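Local coordinates for protein pyridoxine 4-oxidase (Mesorhizobium loti, PDB 4HA6) that catalyses the FAD-dependent oxidation of pyridoxine, probably to pyridoxal, as a pyridoxine 4-oxidase of the GMC oxidoreductase family, at residues 2-8 / 244-250; 32-37 / 78-82; 165-169 / 178-182. The contacts are given in a common frame with arbitrary orientation. Numbering follows the deposited sequence.

Contacts 1 and 2 form part of the adenosine end of the FAD site, whereas contact 3 lies toward the substrate end. The centres of contacts 1 and 2 are about 17 Å apart, and the two touch where Gly8 C packs 3.7 Å from Glu32 OE1. Gly8, just after strand 4-7, lies beside the adenosine ribose of FAD, and Glu32 of contact 2 binds the hydroxyls of that ribose. The centre of contact 3 is about 42 Å from that of contact 1 and about 37 Å from that of contact 2. Thr181 has its side chain about 11 Å from the bound pyridoxamine. Along the chain, contacts 2 and 3 follow one another inside the loop closed by contact 1.

Contact 1 (2-8 / 244-250); sequences CDIVIVG and ADQIVLC. With FAD (flavin-adenine dinucleotide), chain B.
Segments 2-8 and 244-250 run side by side in register, Cys2 facing Ala244 and Gly8 facing Cys250. Strands 4-7 and 246-249 are parallel, with axes 4.7 Å apart and inclined by 17°. At the irregular start, Cys2 O accepts Asp245 N (3.1 Å) and Asp3 O accepts Gln246 N (2.9 Å). The like-charged carboxylates of Asp3 and Asp245 come to 3.7 Å (OD2 to OD2); Asp3 OD1 accepts Arg27 N. Ile4, extended at phi/psi -134/134, sets its CG2 4.0 Å from Val248 CG2. Val5 binds on both sides of Ile247: its N donates to Gln246 O and its O accepts Val248 N, both at 2.9 Å, while Val5 CG2 (chi1 t) meets Ala244 CB at 3.5 Å on the face opposite Ile4. Here the central strand 4-7 of a Rossmann-type sheet (strand order 3-2-1-4-5) pairs with its neighbour 246-249, and helix 11-20 covers the face of Ile4, Ile6 and Val248. Ile6 turns CG2 to Cys250 SG (3.7 Å). Val7 repeats the pattern of Val5, its N to Val248 O at 2.9 Å and Cys250 N to its O at 2.7 Å; Val7 CG2 packs 3.9 Å from Leu249 CD2. Just beyond the strand, Gly8 (phi/psi 104/113), where a CB would strike Cys250 O, brings its CA to 3.2 Å from FAD O4B.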
loop_
_atom_site.group_PDB
_atom_site.type_symbol
_atom_site.label_atom_id
_atom_site.label_comp_id
_atom_site.label_asym_id
_atom_site.label_seq_id
_atom_site.Cartn_x
_atom_site.Cartn_y
_atom_site.Cartn_z
ATOM N N CYS A 2 27.209 11.792 -4.215
ATOM C CA CYS A 2 27.366 13.021 -3.432
ATOM C C CYS A 2 26.136 13.942 -3.408
ATOM O O CYS A 2 25.856 14.595 -2.406
ATOM C CB CYS A 2 28.571 13.818 -3.954
ATOM S SG CYS A 2 30.007 12.816 -4.481
ATOM N N ASP A 3 25.417 14.020 -4.516
ATOM C CA ASP A 3 24.337 14.992 -4.613
ATOM C C ASP A 3 23.095 14.563 -3.830
ATOM O O ASP A 3 22.600 15.317 -2.991
ATOM C CB ASP A 3 23.982 15.269 -6.077
ATOM C CG ASP A 3 24.857 16.341 -6.699
ATOM O OD1 ASP A 3 25.420 16.080 -7.785
ATOM O OD2 ASP A 3 24.966 17.446 -6.115
ATOM N N ILE A 4 22.579 13.368 -4.113
ATOM C CA ILE A 4 21.352 12.900 -3.456
ATOM C C ILE A 4 21.488 11.470 -2.979
ATOM O O ILE A 4 21.916 10.601 -3.734
ATOM C CB ILE A 4 20.149 12.865 -4.411
ATOM C CG1 ILE A 4 20.198 14.006 -5.414
ATOM C CG2 ILE A 4 18.824 12.861 -3.628
ATOM C CD1 ILE A 4 19.627 13.608 -6.748
ATOM N N VAL A 5 21.073 11.216 -1.745
ATOM C CA VAL A 5 21.006 9.850 -1.243
ATOM C C VAL A 5 19.551 9.442 -1.027
ATOM O O VAL A 5 18.795 10.150 -0.356
ATOM C CB VAL A 5 21.795 9.688 0.067
ATOM C CG1 VAL A 5 21.404 8.395 0.754
ATOM C CG2 VAL A 5 23.287 9.703 -0.219
ATOM N N ILE A 6 19.161 8.305 -1.603
ATOM C CA ILE A 6 17.820 7.748 -1.409
ATOM C C ILE A 6 17.885 6.570 -0.441
ATOM O O ILE A 6 18.627 5.592 -0.672
ATOM C CB ILE A 6 17.187 7.291 -2.758
ATOM C CG1 ILE A 6 17.183 8.445 -3.770
ATOM C CG2 ILE A 6 15.785 6.751 -2.563
ATOM C CD1 ILE A 6 16.923 7.990 -5.204
ATOM N N VAL A 7 17.111 6.657 0.641
ATOM C CA VAL A 7 17.119 5.616 1.662
ATOM C C VAL A 7 15.923 4.689 1.463
ATOM O O VAL A 7 14.775 5.083 1.690
ATOM C CB VAL A 7 17.076 6.211 3.083
ATOM C CG1 VAL A 7 17.051 5.093 4.134
ATOM C CG2 VAL A 7 18.261 7.152 3.310
ATOM N N GLY A 8 16.189 3.457 1.040
ATOM C CA GLY A 8 15.128 2.499 0.790
ATOM C C GLY A 8 14.852 2.316 -0.691
ATOM O O GLY A 8 14.364 3.246 -1.349
ATOM N N ALA A 244 26.086 13.508 1.969
ATOM C CA ALA A 244 25.136 13.874 0.916
ATOM C C ALA A 244 24.666 15.322 1.036
ATOM O O ALA A 244 24.583 15.873 2.140
ATOM C CB ALA A 244 23.926 12.943 0.946
ATOM N N ASP A 245 24.327 15.914 -0.105
ATOM C CA ASP A 245 23.756 17.250 -0.156
ATOM C C ASP A 245 22.239 17.220 0.097
ATOM O O ASP A 245 21.686 18.124 0.735
ATOM C CB ASP A 245 24.027 17.886 -1.524
ATOM C CG ASP A 245 25.483 18.303 -1.706
ATOM O OD1 ASP A 245 26.288 18.126 -0.766
ATOM O OD2 ASP A 245 25.813 18.824 -2.795
ATOM N N GLN A 246 21.567 16.201 -0.436
ATOM C CA GLN A 246 20.115 16.050 -0.251
ATOM C C GLN A 246 19.808 14.612 0.152
ATOM O O GLN A 246 20.439 13.683 -0.355
ATOM C CB GLN A 246 19.355 16.391 -1.542
ATOM C CG GLN A 246 19.688 17.759 -2.124
ATOM C CD GLN A 246 19.137 18.885 -1.279
ATOM O OE1 GLN A 246 18.045 18.773 -0.726
ATOM N NE2 GLN A 246 19.889 19.979 -1.172
ATOM N N ILE A 247 18.851 14.425 1.060
ATOM C CA ILE A 247 18.501 13.084 1.545
ATOM C C ILE A 247 16.994 12.875 1.370
ATOM O O ILE A 247 16.183 13.685 1.828
ATOM C CB ILE A 247 18.881 12.859 3.037
ATOM C CG1 ILE A 247 20.402 12.956 3.254
ATOM C CG2 ILE A 247 18.364 11.493 3.521
ATOM C CD1 ILE A 247 20.945 14.404 3.358
ATOM N N VAL A 248 16.629 11.805 0.677
ATOM C CA VAL A 248 15.231 11.466 0.467
ATOM C C VAL A 248 14.986 10.149 1.165
ATOM O O VAL A 248 15.686 9.173 0.893
ATOM C CB VAL A 248 14.905 11.276 -1.031
ATOM C CG1 VAL A 248 13.427 10.957 -1.222
ATOM C CG2 VAL A 248 15.278 12.520 -1.817
ATOM N N LEU A 249 14.000 10.125 2.066
ATOM C CA LEU A 249 13.603 8.893 2.753
ATOM C C LEU A 249 12.503 8.175 1.978
ATOM O O LEU A 249 11.428 8.752 1.716
ATOM C CB LEU A 249 13.104 9.194 4.163
ATOM C CG LEU A 249 14.086 9.850 5.126
ATOM C CD1 LEU A 249 13.598 9.645 6.561
ATOM C CD2 LEU A 249 15.486 9.260 4.949
ATOM N N CYS A 250 12.767 6.914 1.634
ATOM C CA CYS A 250 11.789 6.070 0.964
ATOM C C CYS A 250 11.719 4.718 1.671
ATOM O O CYS A 250 11.539 3.681 1.036
ATOM C CB CYS A 250 12.191 5.865 -0.494
ATOM S SG CYS A 250 12.269 7.410 -1.457
HETATM P PA FAD B . 8.263 -0.130 0.288
HETATM O O1A FAD B . 7.944 -0.495 -1.155
HETATM O O2A FAD B . 7.857 -1.081 1.378
HETATM O O5B FAD B . 9.858 0.131 0.363
HETATM C C5B FAD B . 10.599 0.268 1.572
HETATM C C4B FAD B . 12.014 -0.174 1.225
HETATM O O4B FAD B . 12.990 0.456 2.062
HETATM C C3B FAD B . 12.175 -1.676 1.420
HETATM O O3B FAD B . 12.862 -2.167 0.257
HETATM C C2B FAD B . 13.031 -1.816 2.676
HETATM O O2B FAD B . 13.850 -2.998 2.629
HETATM C C1B FAD B . 13.854 -0.531 2.657
HETATM N N9A FAD B . 14.262 -0.015 3.997
HETATM C C8A FAD B . 13.491 0.067 5.103
HETATM N N7A FAD B . 14.195 0.611 6.133
HETATM C C5A FAD B . 15.443 0.895 5.692
HETATM C C6A FAD B . 16.679 1.487 6.268
HETATM N N6A FAD B . 16.722 1.907 7.572
HETATM N N1A FAD B . 17.764 1.601 5.450
HETATM C C2A FAD B . 17.732 1.203 4.161
HETATM N N3A FAD B . 16.634 0.663 3.584
HETATM C C4A FAD B . 15.477 0.484 4.281
HETATM N N1 FAD B . -0.560 -2.227 -3.212
HETATM C C2 FAD B . -1.325 -2.149 -4.316
HETATM O O2 FAD B . -1.587 -1.017 -4.781
HETATM N N3 FAD B . -1.841 -3.237 -4.918
HETATM C C4 FAD B . -1.610 -4.483 -4.469
HETATM O O4 FAD B . -2.110 -5.490 -5.035
HETATM C C4X FAD B . -0.775 -4.650 -3.258
HETATM N N5 FAD B . -0.506 -5.861 -2.730
HETATM C C5X FAD B . 0.278 -5.986 -1.630
HETATM C C6 FAD B . 0.557 -7.243 -1.099
HETATM C C7 FAD B . 1.368 -7.371 0.025
HETATM C C7M FAD B . 1.662 -8.741 0.585
HETATM C C8 FAD B . 1.944 -6.156 0.665
HETATM C C8M FAD B . 2.815 -6.299 1.885
HETATM C C9 FAD B . 1.674 -4.893 0.142
HETATM C C9A FAD B . 0.854 -4.774 -0.981
HETATM N N10 FAD B . 0.570 -3.505 -1.515
HETATM C C10 FAD B . -0.244 -3.413 -2.653
HETATM C "C1'" FAD B . 1.117 -2.298 -0.883
HETATM C "C2'" FAD B . 2.267 -1.687 -1.667
HETATM O "O2'" FAD B . 3.189 -2.711 -2.070
HETATM C "C3'" FAD B . 2.952 -0.682 -0.739
HETATM O "O3'" FAD B . 1.952 0.211 -0.220
HETATM C "C4'" FAD B . 4.029 0.105 -1.466
HETATM O "O4'" FAD B . 4.969 -0.833 -2.019
HETATM C "C5'" FAD B . 4.729 1.095 -0.528
HETATM O "O5'" FAD B . 5.971 1.467 -1.123
HETATM P P FAD B . 6.997 2.383 -0.304
HETATM O O1P FAD B . 8.047 2.967 -1.240
HETATM O O2P FAD B . 6.225 3.310 0.613
HETATM O O3P FAD B . 7.684 1.314 0.676
#

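Contact 2 (32-37 / 78-82); sequences EAGEEP and GRLIG. With FAD (flavin-adenine dinucleotide), chain B.
Two loops, neither with regular helix or strand, meet beside the FAD ribose, and Glu32 links 32-37 to the cofactor. With chi1 t and chi2 p, its carboxylate takes both ribose hydroxyls of FAD, O3B on OE1 at 2.9 Å and O2B on OE2 at 2.6 Å, as expected of the acidic residue after the second strand of a dinucleotide-binding fold. OE2 also accepts Gly34 N (2.7 Å), and OE1 accepts Gly9 N. Gly34 CA lies 3.7 Å from Leu80 CA and 3.4 Å from Arg79 O, where any CB would clash. Ile81 N donates to Glu35 O (3.1 Å), and a water bridges Glu35 N (2.9 Å) and Arg79 O (2.6 Å). Ile81, the most covered residue (chi1 and chi2 both m), sets CD1 3.7 Å from Glu32 CB; Leu80, nearly fully extended (phi/psi 178/167; rotamer p, t), places CD1 4.1 Å from Pro37 CB. The Glu36 carboxylate pairs with Arg205. Segment 32-37 leaves strand 28-31 beside the end of strand 210-213, while 78-82 belongs to the loop that joins strand 74-75 to helix 97-107.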
loop_
_atom_site.group_PDB
_atom_site.type_symbol
_atom_site.label_atom_id
_atom_site.label_comp_id
_atom_site.label_asym_id
_atom_site.label_seq_id
_atom_site.Cartn_x
_atom_site.Cartn_y
_atom_site.Cartn_z
ATOM N N GLU A 32 19.715 0.281 0.076
ATOM C CA GLU A 32 18.657 -0.697 0.343
ATOM C C GLU A 32 19.068 -1.703 1.412
ATOM O O GLU A 32 20.147 -2.291 1.342
ATOM C CB GLU A 32 18.263 -1.445 -0.949
ATOM C CG GLU A 32 17.417 -2.701 -0.725
ATOM C CD GLU A 32 16.124 -2.427 0.032
ATOM O OE1 GLU A 32 15.564 -1.309 -0.129
ATOM O OE2 GLU A 32 15.664 -3.327 0.785
ATOM N N ALA A 33 18.195 -1.912 2.391
ATOM C CA ALA A 33 18.470 -2.851 3.473
ATOM C C ALA A 33 18.547 -4.306 2.974
ATOM O O ALA A 33 19.316 -5.118 3.496
ATOM C CB ALA A 33 17.407 -2.713 4.566
ATOM N N GLY A 34 17.749 -4.639 1.968
ATOM C CA GLY A 34 17.688 -6.017 1.508
ATOM C C GLY A 34 18.700 -6.350 0.419
ATOM O O GLY A 34 19.561 -5.528 0.078
ATOM N N GLU A 35 18.593 -7.561 -0.122
ATOM C CA GLU A 35 19.469 -8.018 -1.197
ATOM C C GLU A 35 18.756 -7.887 -2.533
ATOM O O GLU A 35 17.577 -7.522 -2.581
ATOM C CB GLU A 35 19.859 -9.480 -0.977
ATOM C CG GLU A 35 20.382 -9.811 0.435
ATOM C CD GLU A 35 21.756 -9.229 0.731
ATOM O OE1 GLU A 35 22.277 -9.464 1.847
ATOM O OE2 GLU A 35 22.323 -8.542 -0.142
ATOM N N GLU A 36 19.467 -8.158 -3.624
ATOM C CA GLU A 36 18.819 -8.227 -4.928
ATOM C C GLU A 36 18.015 -9.525 -4.958
ATOM O O GLU A 36 18.346 -10.478 -4.243
ATOM C CB GLU A 36 19.849 -8.193 -6.063
ATOM C CG GLU A 36 20.587 -6.859 -6.218
ATOM C CD GLU A 36 19.774 -5.811 -6.960
ATOM O OE1 GLU A 36 20.249 -4.660 -7.067
ATOM O OE2 GLU A 36 18.666 -6.133 -7.442
ATOM N N PRO A 37 16.942 -9.564 -5.763
ATOM C CA PRO A 37 16.103 -10.769 -5.795
ATOM C C PRO A 37 16.802 -11.944 -6.487
ATOM O O PRO A 37 17.585 -11.723 -7.412
ATOM C CB PRO A 37 14.876 -10.317 -6.601
ATOM C CG PRO A 37 15.383 -9.211 -7.466
ATOM C CD PRO A 37 16.429 -8.502 -6.651
ATOM N N GLY A 78 8.236 -5.827 2.203
ATOM C CA GLY A 78 9.392 -6.134 1.376
ATOM C C GLY A 78 10.723 -5.654 1.954
ATOM O O GLY A 78 10.845 -4.487 2.348
ATOM N N ARG A 79 11.705 -6.563 2.019
ATOM C CA ARG A 79 13.089 -6.233 2.400
ATOM C C ARG A 79 14.073 -6.732 1.330
ATOM O O ARG A 79 14.749 -7.753 1.514
ATOM C CB ARG A 79 13.465 -6.838 3.763
ATOM C CG ARG A 79 14.843 -6.386 4.284
ATOM C CD ARG A 79 15.557 -7.481 5.091
ATOM N NE ARG A 79 15.201 -7.411 6.502
ATOM C CZ ARG A 79 14.526 -8.351 7.160
ATOM N NH1 ARG A 79 14.149 -9.466 6.541
ATOM N NH2 ARG A 79 14.237 -8.181 8.444
ATOM N N LEU A 80 14.143 -6.000 0.221
ATOM C CA LEU A 80 14.957 -6.358 -0.946
ATOM C C LEU A 80 14.705 -5.290 -2.001
ATOM O O LEU A 80 13.760 -4.489 -1.867
ATOM C CB LEU A 80 14.597 -7.750 -1.503
ATOM C CG LEU A 80 13.292 -7.973 -2.280
ATOM C CD1 LEU A 80 13.270 -9.364 -2.909
ATOM C CD2 LEU A 80 12.057 -7.758 -1.397
ATOM N N ILE A 81 15.545 -5.264 -3.036
ATOM C CA ILE A 81 15.383 -4.293 -4.108
ATOM C C ILE A 81 13.988 -4.469 -4.707
ATOM O O ILE A 81 13.623 -5.563 -5.145
ATOM C CB ILE A 81 16.495 -4.427 -5.177
ATOM C CG1 ILE A 81 17.805 -3.808 -4.666
ATOM C CG2 ILE A 81 16.084 -3.757 -6.477
ATOM C CD1 ILE A 81 17.771 -2.279 -4.548
ATOM N N GLY A 82 13.190 -3.404 -4.674
ATOM C CA GLY A 82 11.814 -3.486 -5.132
ATOM C C GLY A 82 10.822 -3.406 -3.987
ATOM O O GLY A 82 9.638 -3.099 -4.199
HETATM P PA FAD B . 8.263 -0.130 0.288
HETATM O O1A FAD B . 7.944 -0.495 -1.155
HETATM O O2A FAD B . 7.857 -1.081 1.378
HETATM O O5B FAD B . 9.858 0.131 0.363
HETATM C C5B FAD B . 10.599 0.268 1.572
HETATM C C4B FAD B . 12.014 -0.174 1.225
HETATM O O4B FAD B . 12.990 0.456 2.062
HETATM C C3B FAD B . 12.175 -1.676 1.420
HETATM O O3B FAD B . 12.862 -2.167 0.257
HETATM C C2B FAD B . 13.031 -1.816 2.676
HETATM O O2B FAD B . 13.850 -2.998 2.629
HETATM C C1B FAD B . 13.854 -0.531 2.657
HETATM N N9A FAD B . 14.262 -0.015 3.997
HETATM C C8A FAD B . 13.491 0.067 5.103
HETATM N N7A FAD B . 14.195 0.611 6.133
HETATM C C5A FAD B . 15.443 0.895 5.692
HETATM C C6A FAD B . 16.679 1.487 6.268
HETATM N N6A FAD B . 16.722 1.907 7.572
HETATM N N1A FAD B . 17.764 1.601 5.450
HETATM C C2A FAD B . 17.732 1.203 4.161
HETATM N N3A FAD B . 16.634 0.663 3.584
HETATM C C4A FAD B . 15.477 0.484 4.281
HETATM N N1 FAD B . -0.560 -2.227 -3.212
HETATM C C2 FAD B . -1.325 -2.149 -4.316
HETATM O O2 FAD B . -1.587 -1.017 -4.781
HETATM N N3 FAD B . -1.841 -3.237 -4.918
HETATM C C4 FAD B . -1.610 -4.483 -4.469
HETATM O O4 FAD B . -2.110 -5.490 -5.035
HETATM C C4X FAD B . -0.775 -4.650 -3.258
HETATM N N5 FAD B . -0.506 -5.861 -2.730
HETATM C C5X FAD B . 0.278 -5.986 -1.630
HETATM C C6 FAD B . 0.557 -7.243 -1.099
HETATM C C7 FAD B . 1.368 -7.371 0.025
HETATM C C7M FAD B . 1.662 -8.741 0.585
HETATM C C8 FAD B . 1.944 -6.156 0.665
HETATM C C8M FAD B . 2.815 -6.299 1.885
HETATM C C9 FAD B . 1.674 -4.893 0.142
HETATM C C9A FAD B . 0.854 -4.774 -0.981
HETATM N N10 FAD B . 0.570 -3.505 -1.515
HETATM C C10 FAD B . -0.244 -3.413 -2.653
HETATM C "C1'" FAD B . 1.117 -2.298 -0.883
HETATM C "C2'" FAD B . 2.267 -1.687 -1.667
HETATM O "O2'" FAD B . 3.189 -2.711 -2.070
HETATM C "C3'" FAD B . 2.952 -0.682 -0.739
HETATM O "O3'" FAD B . 1.952 0.211 -0.220
HETATM C "C4'" FAD B . 4.029 0.105 -1.466
HETATM O "O4'" FAD B . 4.969 -0.833 -2.019
HETATM C "C5'" FAD B . 4.729 1.095 -0.528
HETATM O "O5'" FAD B . 5.971 1.467 -1.123
HETATM P P FAD B . 6.997 2.383 -0.304
HETATM O O1P FAD B . 8.047 2.967 -1.240
HETATM O O2P FAD B . 6.225 3.310 0.613
HETATM O O3P FAD B . 7.684 1.314 0.676
HETATM O O HOH W 1 16.516 -9.401 0.648
#

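Contact 3 (165-169 / 178-182); sequences GLPRL and IGVTP
Residues 166-169 and 178-182 are extended loop, and the touching parts, 166-169 and 178-181, diverge by 62° in direction. They meet around Arg168 and Val180, whose CA atoms are 5.0 Å apart; Pro167 faces Gly179 (CA-CA 4.6 Å) and Leu169 faces Thr181 (5.3 Å). Val180 N donates to Pro167 O (2.7 Å) and Leu169 N to Val180 O (2.9 Å). Val180 thus bonds to the residues flanking Arg168, the pattern of a single parallel bridge. Gly179 adopts phi/psi 154/-164, which by itself calls for glycine; its CA lies 3.1 Å from Pro167 O, where a CB would also hit Leu169. Gly165, at phi 119°, closes helix 152-163 with a Schellman motif.

The apolar packing starts with Leu166 (m, t), whose CD1 reaches Val180 CG1 at 3.6 Å and whose CD2 reaches Ile178 CG2 at 3.9 Å. Leu169 (m, t) lays CD1 3.5 Å from Ile178 O and 3.8 Å from Gly179 CA. Thr181, with chi1 t, sends OG1 to Pro182 O (3.0 Å) and also accepts Gly171 N, while its CB lies 4.0 Å from Leu169 CB. The CA-to-CB bond of Arg168 points away, though CG stays 3.9 Å from Val180 CG2, and its guanidinium forms a salt bridge with Glu159.

The two segments pinch off the loop of residues 170-177 between helix 152-163 and strand 187-188. Ile158 of that helix packs on Val180 and Pro182, and Gly179 and Thr181 bond to Tyr319 and Ser316 of strand 314-320, which also carries Ser314 of the pyridoxamine pocket.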
loop_
_atom_site.group_PDB
_atom_site.type_symbol
_atom_site.label_atom_id
_atom_site.label_comp_id
_atom_site.label_asym_id
_atom_site.label_seq_id
_atom_site.Cartn_x
_atom_site.Cartn_y
_atom_site.Cartn_z
ATOM N N GLY A 165 -27.115 -3.527 -9.966
ATOM C CA GLY A 165 -27.093 -2.123 -10.334
ATOM C C GLY A 165 -25.713 -1.525 -10.532
ATOM O O GLY A 165 -25.602 -0.420 -11.056
ATOM N N LEU A 166 -24.659 -2.231 -10.119
ATOM C CA LEU A 166 -23.301 -1.703 -10.291
ATOM C C LEU A 166 -22.913 -1.621 -11.768
ATOM O O LEU A 166 -23.041 -2.596 -12.502
ATOM C CB LEU A 166 -22.280 -2.563 -9.538
ATOM C CG LEU A 166 -22.297 -2.486 -8.012
ATOM C CD1 LEU A 166 -21.502 -3.642 -7.417
ATOM C CD2 LEU A 166 -21.735 -1.145 -7.531
ATOM N N PRO A 167 -22.415 -0.455 -12.205
ATOM C CA PRO A 167 -22.012 -0.312 -13.611
ATOM C C PRO A 167 -20.752 -1.112 -13.959
ATOM O O PRO A 167 -19.888 -1.381 -13.103
ATOM C CB PRO A 167 -21.756 1.195 -13.755
ATOM C CG PRO A 167 -21.446 1.669 -12.360
ATOM C CD PRO A 167 -22.283 0.805 -11.449
ATOM N N ARG A 168 -20.653 -1.508 -15.220
ATOM C CA ARG A 168 -19.497 -2.259 -15.674
ATOM C C ARG A 168 -18.376 -1.303 -16.067
ATOM O O ARG A 168 -18.549 -0.439 -16.931
ATOM C CB ARG A 168 -19.868 -3.157 -16.858
ATOM C CG ARG A 168 -19.868 -4.639 -16.528
ATOM C CD ARG A 168 -19.576 -5.505 -17.761
ATOM N NE ARG A 168 -19.615 -6.931 -17.435
ATOM C CZ ARG A 168 -20.741 -7.602 -17.204
ATOM N NH1 ARG A 168 -21.912 -6.977 -17.258
ATOM N NH2 ARG A 168 -20.703 -8.894 -16.906
ATOM N N LEU A 169 -17.229 -1.456 -15.418
ATOM C CA LEU A 169 -16.097 -0.576 -15.653
ATOM C C LEU A 169 -15.020 -1.335 -16.418
ATOM O O LEU A 169 -15.015 -2.569 -16.446
ATOM C CB LEU A 169 -15.518 -0.106 -14.319
ATOM C CG LEU A 169 -16.422 0.601 -13.300
ATOM C CD1 LEU A 169 -15.667 0.847 -11.992
ATOM C CD2 LEU A 169 -16.933 1.909 -13.858
ATOM N N ILE A 178 -16.464 3.165 -8.522
ATOM C CA ILE A 178 -17.600 2.327 -8.123
ATOM C C ILE A 178 -18.129 1.587 -9.339
ATOM O O ILE A 178 -18.419 2.205 -10.367
ATOM C CB ILE A 178 -18.752 3.165 -7.525
ATOM C CG1 ILE A 178 -18.436 3.562 -6.081
ATOM C CG2 ILE A 178 -20.056 2.397 -7.554
ATOM C CD1 ILE A 178 -19.511 4.413 -5.454
ATOM N N GLY A 179 -18.257 0.266 -9.228
ATOM C CA GLY A 179 -18.748 -0.540 -10.342
ATOM C C GLY A 179 -18.223 -1.959 -10.223
ATOM O O GLY A 179 -17.761 -2.349 -9.145
ATOM N N VAL A 180 -18.303 -2.732 -11.309
ATOM C CA VAL A 180 -17.765 -4.092 -11.324
ATOM C C VAL A 180 -16.764 -4.232 -12.473
ATOM O O VAL A 180 -16.975 -3.663 -13.546
ATOM C CB VAL A 180 -18.872 -5.175 -11.420
ATOM C CG1 VAL A 180 -19.702 -5.215 -10.142
ATOM C CG2 VAL A 180 -19.762 -4.941 -12.633
ATOM N N THR A 181 -15.664 -4.952 -12.226
ATOM C CA THR A 181 -14.574 -5.069 -13.197
ATOM C C THR A 181 -13.512 -5.998 -12.635
ATOM O O THR A 181 -13.324 -6.061 -11.417
ATOM C CB THR A 181 -13.928 -3.676 -13.521
ATOM O OG1 THR A 181 -12.860 -3.817 -14.474
ATOM C CG2 THR A 181 -13.376 -3.035 -12.267
ATOM N N PRO A 182 -12.819 -6.743 -13.515
ATOM C CA PRO A 182 -11.599 -7.402 -13.038
ATOM C C PRO A 182 -10.595 -6.335 -12.610
ATOM O O PRO A 182 -10.551 -5.273 -13.242
ATOM C CB PRO A 182 -11.063 -8.115 -14.292
ATOM C CG PRO A 182 -12.234 -8.230 -15.220
ATOM C CD PRO A 182 -13.103 -7.030 -14.934
#